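PDB 6DX1: RNA-dependent RNA polymerase from Qualyub virus, which is represented here by its viral OTU domain, a cysteine protease of the papain-like clan that probably acts as a deubiquitinase, removing ubiquitin from its targets. Local coordinates for residues N3-N7 with G135-T139; D38-F43 with Y97-E103. All coordinates share one frame. Numbering follows the deposited sequence.

Overall arrangement
Contacts 1 and 2 lie on opposite sides of the chain's centre, with centres 24 Å apart and nearest atoms about 13 Å apart. Contact 1 is peripheral, 16 Å from the chain centre, and joins the N-terminal loop to the loop between strands 125-132 and 140-146 through largely apolar side-chain packing. Contact 2, 8 Å from the chain centre, brings together the entries to helices 41-51 and 101-111; here aromatic rings pack against glycine backbone and a water links the main chains. Neither contact has a direct hydrogen bond between its segments. They hold different elements, yet strand 150-156 touches both, through P156 at contact 1 and H150 and F151 at contact 2.

Contact 1. Residues N3-N7 with G135-T139; sequences NLKEN and GNYLT
Segment 3-7 is a compact non-regular turn: L4 and K5 take helix-like angles (phi/psi -73/-16° and -96/-17°), and N7 N donates to N3 O at 3.2 Å. Facing it, residues 135-139 form a loop that tightens into a 3-10 turn at Y137 and L138, with T139 N bonded to N136 O (3.0 Å). N136 starts this turn as an Asx turn, its OD1 accepting from L138 N at 2.9 Å. Across the gap, the CA atoms of K5 and N136 are 6.3 Å apart and those of L4 and Y137 7.2 Å.

L4 (m, t) points its CA-to-CB bond toward Y137, whose p rotamer brings the ring to it. L4 CD1 makes a CH-pi contact over the ring face, 4.0 Å from the centroid, while L4 CB is 3.6 Å from Y137 CE1. K5 CG sits at the ring edge, 3.9 Å from Y137 CE1, and K5 CD goes on to L138 CD1 at 3.7 Å.

This apolar packing buries 244 Å² and joins the N-terminal loop before strand 11-14 to the connection between strands 125-132 and 140-146. L4 also rests on V22 and F24 of strand 17-25, and Y137 meets F30 of strand 30-33 and P156 of strand 150-156.

Contact 2. Residues D38-F43 with Y97-E103; sequences DGNCFF and YWGGSVE
Y97 (chi1 t) places its OH 2.5 Å from E103 OE2, a hydrogen bond, and meets F43 edge to edge (Y97 CE2 to F43 CZ, 4.3 Å). Water 2 lies 2.6 Å from Y97 O and 2.8 Å from N40 OD1. W98, extended at -115/128°, lays its six-membered ring over the type I turn D38-C41: G39 CA is 3.5 Å from the centroid in a CH-pi contact, and C41 SG lies obliquely, 5.2 Å from it. Within that turn D38 OD1 accepts from N40 N (2.9 Å), an Asx turn. CA atoms are 5.2 Å apart at G39-W98 and 5.3 Å at F42-G99; a CB on G99 would clash with F42 and F43. Water 1 bonds G99 N (2.9 Å), G39 O (2.8 Å) and F42 N (3.0 Å). N-cap G100 sets its O over the F42 ring, 3.8 Å from F42 CE1. In the helix, E103 accepts from G100 N at OE1 (3.0 Å), and its CB packs 3.4 Å from F42 CE2.

DGNCFF matches the OTU cysteine motif, so C41 is probably the nucleophile. It starts helix 41-51 beside H150 and F151 of strand 150-156; F43 packs on helix 57-70, and Y97 on helix 85-92.

Contact 1. Residues N3-N7 with G135-T139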
ATOM      1  N   ASN A   3     -15.925  -1.405 -14.267  1.00 42.84           N
ATOM      2  CA  ASN A   3     -15.945   0.053 -14.166  1.00 47.64           C
ATOM      3  C   ASN A   3     -15.322   0.526 -12.845  1.00 44.20           C
ATOM      4  O   ASN A   3     -16.016   0.659 -11.826  1.00 40.88           O
ATOM      5  CB  ASN A   3     -17.378   0.572 -14.301  1.00 44.85           C
ATOM      6  CG  ASN A   3     -17.431   2.042 -14.629  1.00 45.62           C
ATOM      7  OD1 ASN A   3     -16.779   2.859 -13.978  1.00 47.08           O
ATOM      8  ND2 ASN A   3     -18.202   2.394 -15.656  1.00 53.45           N
ATOM      9  N   LEU A   4     -14.010   0.790 -12.887  1.00 42.36           N
ATOM     10  CA  LEU A   4     -13.236   1.092 -11.685  1.00 42.12           C
ATOM     11  C   LEU A   4     -13.523   2.479 -11.132  1.00 43.26           C
ATOM     12  O   LEU A   4     -13.167   2.762  -9.982  1.00 41.05           O
ATOM     13  CB  LEU A   4     -11.735   0.970 -11.969  1.00 40.53           C
ATOM     14  CG  LEU A   4     -11.110  -0.423 -12.060  1.00 35.28           C
ATOM     15  CD1 LEU A   4      -9.625  -0.397 -11.668  1.00 33.64           C
ATOM     16  CD2 LEU A   4     -11.873  -1.405 -11.210  1.00 35.88           C
ATOM     17  N   LYS A   5     -14.133   3.357 -11.917  1.00 47.39           N
ATOM     18  CA  LYS A   5     -14.384   4.707 -11.445  1.00 46.76           C
ATOM     19  C   LYS A   5     -15.786   4.900 -10.881  1.00 48.79           C
ATOM     20  O   LYS A   5     -16.010   5.884 -10.168  1.00 48.98           O
ATOM     21  CB  LYS A   5     -14.134   5.720 -12.572  1.00 47.22           C
ATOM     22  CG  LYS A   5     -12.655   6.016 -12.816  1.00 43.96           C
ATOM     23  CD  LYS A   5     -12.435   7.434 -13.325  1.00 50.62           C
ATOM     24  CE  LYS A   5     -13.261   7.711 -14.569  1.00 50.86           C
ATOM     25  NZ  LYS A   5     -12.492   7.430 -15.819  1.00 57.48           N
ATOM     26  N   GLU A   6     -16.732   3.994 -11.161  1.00 40.00           N
ATOM     27  CA  GLU A   6     -18.126   4.266 -10.810  1.00 40.26           C
ATOM     28  C   GLU A   6     -18.895   3.121 -10.160  1.00 34.42           C
ATOM     29  O   GLU A   6     -19.904   3.398  -9.502  1.00 36.80           O
ATOM     30  CB  GLU A   6     -18.908   4.725 -12.051  1.00 45.69           C
ATOM     31  CG  GLU A   6     -18.110   5.627 -12.976  1.00 49.48           C
ATOM     32  CD  GLU A   6     -18.973   6.580 -13.772  1.00 57.87           C
ATOM     33  OE1 GLU A   6     -20.057   6.958 -13.278  1.00 60.97           O
ATOM     34  OE2 GLU A   6     -18.556   6.959 -14.889  1.00 61.53           O
ATOM     35  N   ASN A   7     -18.507   1.859 -10.313  1.00 28.81           N
ATOM     36  CA  ASN A   7     -19.321   0.751  -9.826  1.00 26.47           C
ATOM     37  C   ASN A   7     -18.700   0.027  -8.632  1.00 24.66           C
ATOM     38  O   ASN A   7     -18.968  -1.157  -8.423  1.00 29.08           O
ATOM     39  CB  ASN A   7     -19.588  -0.248 -10.945  1.00 31.44           C
ATOM     40  CG  ASN A   7     -20.615   0.254 -11.929  1.00 30.15           C
ATOM     41  OD1 ASN A   7     -21.244   1.296 -11.708  1.00 27.67           O
ATOM     42  ND2 ASN A   7     -20.798  -0.487 -13.016  1.00 36.13           N
ATOM     43  N   GLY A 135      -9.651   8.520  -2.891  1.00 23.45           N
ATOM     44  CA  GLY A 135      -9.530   8.660  -4.326  1.00 26.71           C
ATOM     45  C   GLY A 135      -9.909   7.396  -5.072  1.00 26.88           C
ATOM     46  O   GLY A 135     -10.268   6.362  -4.501  1.00 27.56           O
ATOM     47  N   ASN A 136      -9.868   7.500  -6.392  1.00 29.87           N
ATOM     48  CA  ASN A 136     -10.032   6.337  -7.238  1.00 27.45           C
ATOM     49  C   ASN A 136      -8.662   5.914  -7.759  1.00 28.17           C
ATOM     50  O   ASN A 136      -7.633   6.522  -7.451  1.00 29.97           O
ATOM     51  CB  ASN A 136     -11.026   6.616  -8.369  1.00 31.16           C
ATOM     52  CG  ASN A 136     -10.579   7.738  -9.293  1.00 31.90           C
ATOM     53  OD1 ASN A 136      -9.422   7.810  -9.708  1.00 32.64           O
ATOM     54  ND2 ASN A 136     -11.516   8.613  -9.641  1.00 39.24           N
ATOM     55  N   TYR A 137      -8.651   4.859  -8.567  1.00 24.06           N
ATOM     56  CA  TYR A 137      -7.378   4.259  -8.945  1.00 22.90           C
ATOM     57  C   TYR A 137      -6.501   5.207  -9.754  1.00 26.51           C
ATOM     58  O   TYR A 137      -5.271   5.075  -9.743  1.00 23.84           O
ATOM     59  CB  TYR A 137      -7.631   2.967  -9.710  1.00 26.20           C
ATOM     60  CG  TYR A 137      -7.972   3.144 -11.159  1.00 23.77           C
ATOM     61  CD1 TYR A 137      -9.248   3.541 -11.554  1.00 27.12           C
ATOM     62  CD2 TYR A 137      -7.026   2.899 -12.139  1.00 25.82           C
ATOM     63  CE1 TYR A 137      -9.559   3.686 -12.891  1.00 29.11           C
ATOM     64  CE2 TYR A 137      -7.328   3.032 -13.467  1.00 28.72           C
ATOM     65  CZ  TYR A 137      -8.595   3.430 -13.841  1.00 29.20           C
ATOM     66  OH  TYR A 137      -8.879   3.563 -15.175  1.00 37.16           O
ATOM     67  N   LEU A 138      -7.094   6.184 -10.444  1.00 24.76           N
ATOM     68  CA  LEU A 138      -6.262   7.083 -11.232  1.00 26.81           C
ATOM     69  C   LEU A 138      -5.443   8.023 -10.352  1.00 27.69           C
ATOM     70  O   LEU A 138      -4.384   8.488 -10.778  1.00 38.54           O
ATOM     71  CB  LEU A 138      -7.127   7.878 -12.216  1.00 25.90           C
ATOM     72  CG  LEU A 138      -7.750   7.033 -13.327  1.00 29.41           C
ATOM     73  CD1 LEU A 138      -8.805   7.833 -14.089  1.00 36.66           C
ATOM     74  CD2 LEU A 138      -6.687   6.504 -14.277  1.00 30.44           C
ATOM     75  N   THR A 139      -5.898   8.305  -9.129  1.00 30.22           N
ATOM     76  CA  THR A 139      -5.178   9.182  -8.209  1.00 33.55           C
ATOM     77  C   THR A 139      -4.522   8.400  -7.075  1.00 36.38           C
ATOM     78  O   THR A 139      -4.329   8.932  -5.972  1.00 35.94           O
ATOM     79  CB  THR A 139      -6.104  10.240  -7.622  1.00 37.34           C
ATOM     80  OG1 THR A 139      -6.996   9.619  -6.684  1.00 35.34           O
ATOM     81  CG2 THR A 139      -6.900  10.928  -8.733  1.00 36.23           C
TER

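Contact 2. Residues D38-F43 with Y97-E103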
ATOM      1  N   ASP A  38      11.272 -10.471  -2.151  1.00 22.35           N
ATOM      2  CA  ASP A  38      11.769 -10.586  -0.791  1.00 22.72           C
ATOM      3  C   ASP A  38      10.780  -9.897   0.147  1.00 24.52           C
ATOM      4  O   ASP A  38       9.698  -9.465  -0.265  1.00 23.27           O
ATOM      5  CB  ASP A  38      13.216 -10.063  -0.679  1.00 21.72           C
ATOM      6  CG  ASP A  38      13.348  -8.539  -0.817  1.00 28.08           C
ATOM      7  OD1 ASP A  38      12.333  -7.821  -0.884  1.00 22.03           O
ATOM      8  OD2 ASP A  38      14.513  -8.059  -0.854  1.00 25.91           O
ATOM      9  N   GLY A  39      11.139  -9.824   1.423  1.00 22.89           N
ATOM     10  CA  GLY A  39      10.225  -9.246   2.385  1.00 24.86           C
ATOM     11  C   GLY A  39      10.064  -7.746   2.300  1.00 23.16           C
ATOM     12  O   GLY A  39       9.283  -7.178   3.065  1.00 20.08           O
ATOM     13  N   ASN A  40      10.789  -7.084   1.404  1.00 20.41           N
ATOM     14  CA  ASN A  40      10.694  -5.643   1.248  1.00 20.69           C
ATOM     15  C   ASN A  40       9.783  -5.247   0.099  1.00 17.71           C
ATOM     16  O   ASN A  40       9.739  -4.068  -0.262  1.00 19.37           O
ATOM     17  CB  ASN A  40      12.091  -5.049   1.043  1.00 20.66           C
ATOM     18  CG  ASN A  40      12.951  -5.181   2.283  1.00 25.22           C
ATOM     19  OD1 ASN A  40      12.568  -4.713   3.348  1.00 29.57           O
ATOM     20  ND2 ASN A  40      14.099  -5.834   2.155  1.00 31.17           N
ATOM     21  N   CYS A  41       9.037  -6.201  -0.464  1.00 17.91           N
ATOM     22  CA  CYS A  41       8.318  -5.955  -1.714  1.00 18.07           C
ATOM     23  C   CYS A  41       7.329  -4.785  -1.615  1.00 17.25           C
ATOM     24  O   CYS A  41       7.150  -4.053  -2.597  1.00 17.23           O
ATOM     25  CB  CYS A  41       7.594  -7.230  -2.153  1.00 18.18           C
ATOM     26  SG  CYS A  41       6.483  -7.896  -0.901  1.00 19.74           S
ATOM     27  N   PHE A  42       6.653  -4.606  -0.469  1.00 17.42           N
ATOM     28  CA  PHE A  42       5.753  -3.455  -0.335  1.00 16.57           C
ATOM     29  C   PHE A  42       6.506  -2.146  -0.573  1.00 16.45           C
ATOM     30  O   PHE A  42       6.094  -1.301  -1.380  1.00 15.85           O
ATOM     31  CB  PHE A  42       5.090  -3.430   1.053  1.00 16.97           C
ATOM     32  CG  PHE A  42       4.349  -2.142   1.323  1.00 17.39           C
ATOM     33  CD1 PHE A  42       3.020  -2.006   0.950  1.00 20.34           C
ATOM     34  CD2 PHE A  42       4.995  -1.057   1.883  1.00 16.45           C
ATOM     35  CE1 PHE A  42       2.342  -0.811   1.153  1.00 20.73           C
ATOM     36  CE2 PHE A  42       4.330   0.149   2.072  1.00 18.44           C
ATOM     37  CZ  PHE A  42       2.996   0.272   1.712  1.00 18.85           C
ATOM     38  N   PHE A  43       7.636  -1.980   0.115  1.00 17.48           N
ATOM     39  CA  PHE A  43       8.435  -0.769  -0.026  1.00 17.33           C
ATOM     40  C   PHE A  43       9.056  -0.659  -1.412  1.00 16.64           C
ATOM     41  O   PHE A  43       9.273   0.459  -1.908  1.00 17.18           O
ATOM     42  CB  PHE A  43       9.518  -0.765   1.055  1.00 17.72           C
ATOM     43  CG  PHE A  43       8.960  -0.770   2.452  1.00 17.47           C
ATOM     44  CD1 PHE A  43       8.352   0.372   2.964  1.00 18.77           C
ATOM     45  CD2 PHE A  43       9.030  -1.911   3.245  1.00 18.56           C
ATOM     46  CE1 PHE A  43       7.836   0.382   4.249  1.00 20.14           C
ATOM     47  CE2 PHE A  43       8.513  -1.914   4.534  1.00 21.34           C
ATOM     48  CZ  PHE A  43       7.912  -0.764   5.041  1.00 20.43           C
ATOM     49  N   TYR A  97      11.138  -7.726   8.743  1.00 31.86           N
ATOM     50  CA  TYR A  97       9.918  -6.926   8.765  1.00 28.61           C
ATOM     51  C   TYR A  97       9.297  -6.882   7.369  1.00 24.68           C
ATOM     52  O   TYR A  97      10.000  -6.706   6.374  1.00 27.74           O
ATOM     53  CB  TYR A  97      10.226  -5.507   9.254  1.00 27.12           C
ATOM     54  CG  TYR A  97       8.996  -4.653   9.444  1.00 25.79           C
ATOM     55  CD1 TYR A  97       8.210  -4.792  10.579  1.00 24.84           C
ATOM     56  CD2 TYR A  97       8.618  -3.709   8.489  1.00 23.02           C
ATOM     57  CE1 TYR A  97       7.080  -4.021  10.768  1.00 27.06           C
ATOM     58  CE2 TYR A  97       7.481  -2.936   8.670  1.00 24.03           C
ATOM     59  CZ  TYR A  97       6.721  -3.098   9.804  1.00 25.00           C
ATOM     60  OH  TYR A  97       5.591  -2.333   9.997  1.00 25.98           O
ATOM     61  N   TRP A  98       7.974  -7.050   7.303  1.00 23.80           N
ATOM     62  CA  TRP A  98       7.216  -7.007   6.051  1.00 21.90           C
ATOM     63  C   TRP A  98       6.277  -5.811   6.068  1.00 23.25           C
ATOM     64  O   TRP A  98       5.498  -5.651   7.014  1.00 23.77           O
ATOM     65  CB  TRP A  98       6.387  -8.279   5.845  1.00 24.80           C
ATOM     66  CG  TRP A  98       7.171  -9.477   5.456  1.00 30.11           C
ATOM     67  CD1 TRP A  98       8.087 -10.139   6.229  1.00 32.07           C
ATOM     68  CD2 TRP A  98       7.106 -10.189   4.207  1.00 22.81           C
ATOM     69  NE1 TRP A  98       8.606 -11.210   5.535  1.00 32.01           N
ATOM     70  CE2 TRP A  98       8.025 -11.261   4.294  1.00 23.79           C
ATOM     71  CE3 TRP A  98       6.373 -10.021   3.022  1.00 22.54           C
ATOM     72  CZ2 TRP A  98       8.223 -12.157   3.250  1.00 24.62           C
ATOM     73  CZ3 TRP A  98       6.578 -10.919   1.979  1.00 22.85           C
ATOM     74  CH2 TRP A  98       7.498 -11.973   2.104  1.00 23.91           C
ATOM     75  N   GLY A  99       6.337  -4.986   5.019  1.00 21.70           N
ATOM     76  CA  GLY A  99       5.445  -3.846   4.931  1.00 20.99           C
ATOM     77  C   GLY A  99       4.037  -4.238   4.524  1.00 20.75           C
ATOM     78  O   GLY A  99       3.777  -5.318   3.993  1.00 25.97           O
ATOM     79  N   GLY A 100       3.095  -3.338   4.789  1.00 19.61           N
ATOM     80  CA  GLY A 100       1.715  -3.612   4.446  1.00 23.99           C
ATOM     81  C   GLY A 100       0.754  -2.532   4.893  1.00 22.72           C
ATOM     82  O   GLY A 100       1.027  -1.345   4.690  1.00 20.21           O
ATOM     83  N   SER A 101      -0.361  -2.941   5.512  1.00 21.79           N
ATOM     84  CA  SER A 101      -1.436  -2.018   5.875  1.00 20.51           C
ATOM     85  C   SER A 101      -0.959  -0.900   6.791  1.00 20.51           C
ATOM     86  O   SER A 101      -1.453   0.233   6.703  1.00 22.59           O
ATOM     87  CB  SER A 101      -2.573  -2.791   6.544  1.00 29.39           C
ATOM     88  OG  SER A 101      -3.072  -3.774   5.651  1.00 36.51           O
ATOM     89  N   VAL A 102      -0.032  -1.196   7.707  1.00 20.01           N
ATOM     90  CA  VAL A 102       0.494  -0.146   8.579  1.00 20.55           C
ATOM     91  C   VAL A 102       1.092   0.989   7.749  1.00 19.97           C
ATOM     92  O   VAL A 102       0.794   2.172   7.962  1.00 20.57           O
ATOM     93  CB  VAL A 102       1.524  -0.738   9.562  1.00 21.67           C
ATOM     94  CG1 VAL A 102       2.283   0.359  10.279  1.00 22.56           C
ATOM     95  CG2 VAL A 102       0.819  -1.639  10.572  1.00 27.08           C
ATOM     96  N   GLU A 103       1.937   0.645   6.782  1.00 16.81           N
ATOM     97  CA  GLU A 103       2.597   1.653   5.971  1.00 18.59           C
ATOM     98  C   GLU A 103       1.673   2.255   4.918  1.00 17.66           C
ATOM     99  O   GLU A 103       1.881   3.402   4.501  1.00 18.87           O
ATOM    100  CB  GLU A 103       3.826   1.033   5.317  1.00 19.17           C
ATOM    101  CG  GLU A 103       4.968   0.802   6.306  1.00 19.63           C
ATOM    102  CD  GLU A 103       4.791  -0.442   7.179  1.00 21.84           C
ATOM    103  OE1 GLU A 103       4.092  -1.401   6.783  1.00 20.00           O
ATOM    104  OE2 GLU A 103       5.375  -0.464   8.281  1.00 22.78           O
TER
HETATM  105  O   HOH W   1       7.016  -5.699   2.258  1.00 21.00           O
HETATM  106  O   HOH W   2      10.333  -4.492   5.022  1.00 32.33           O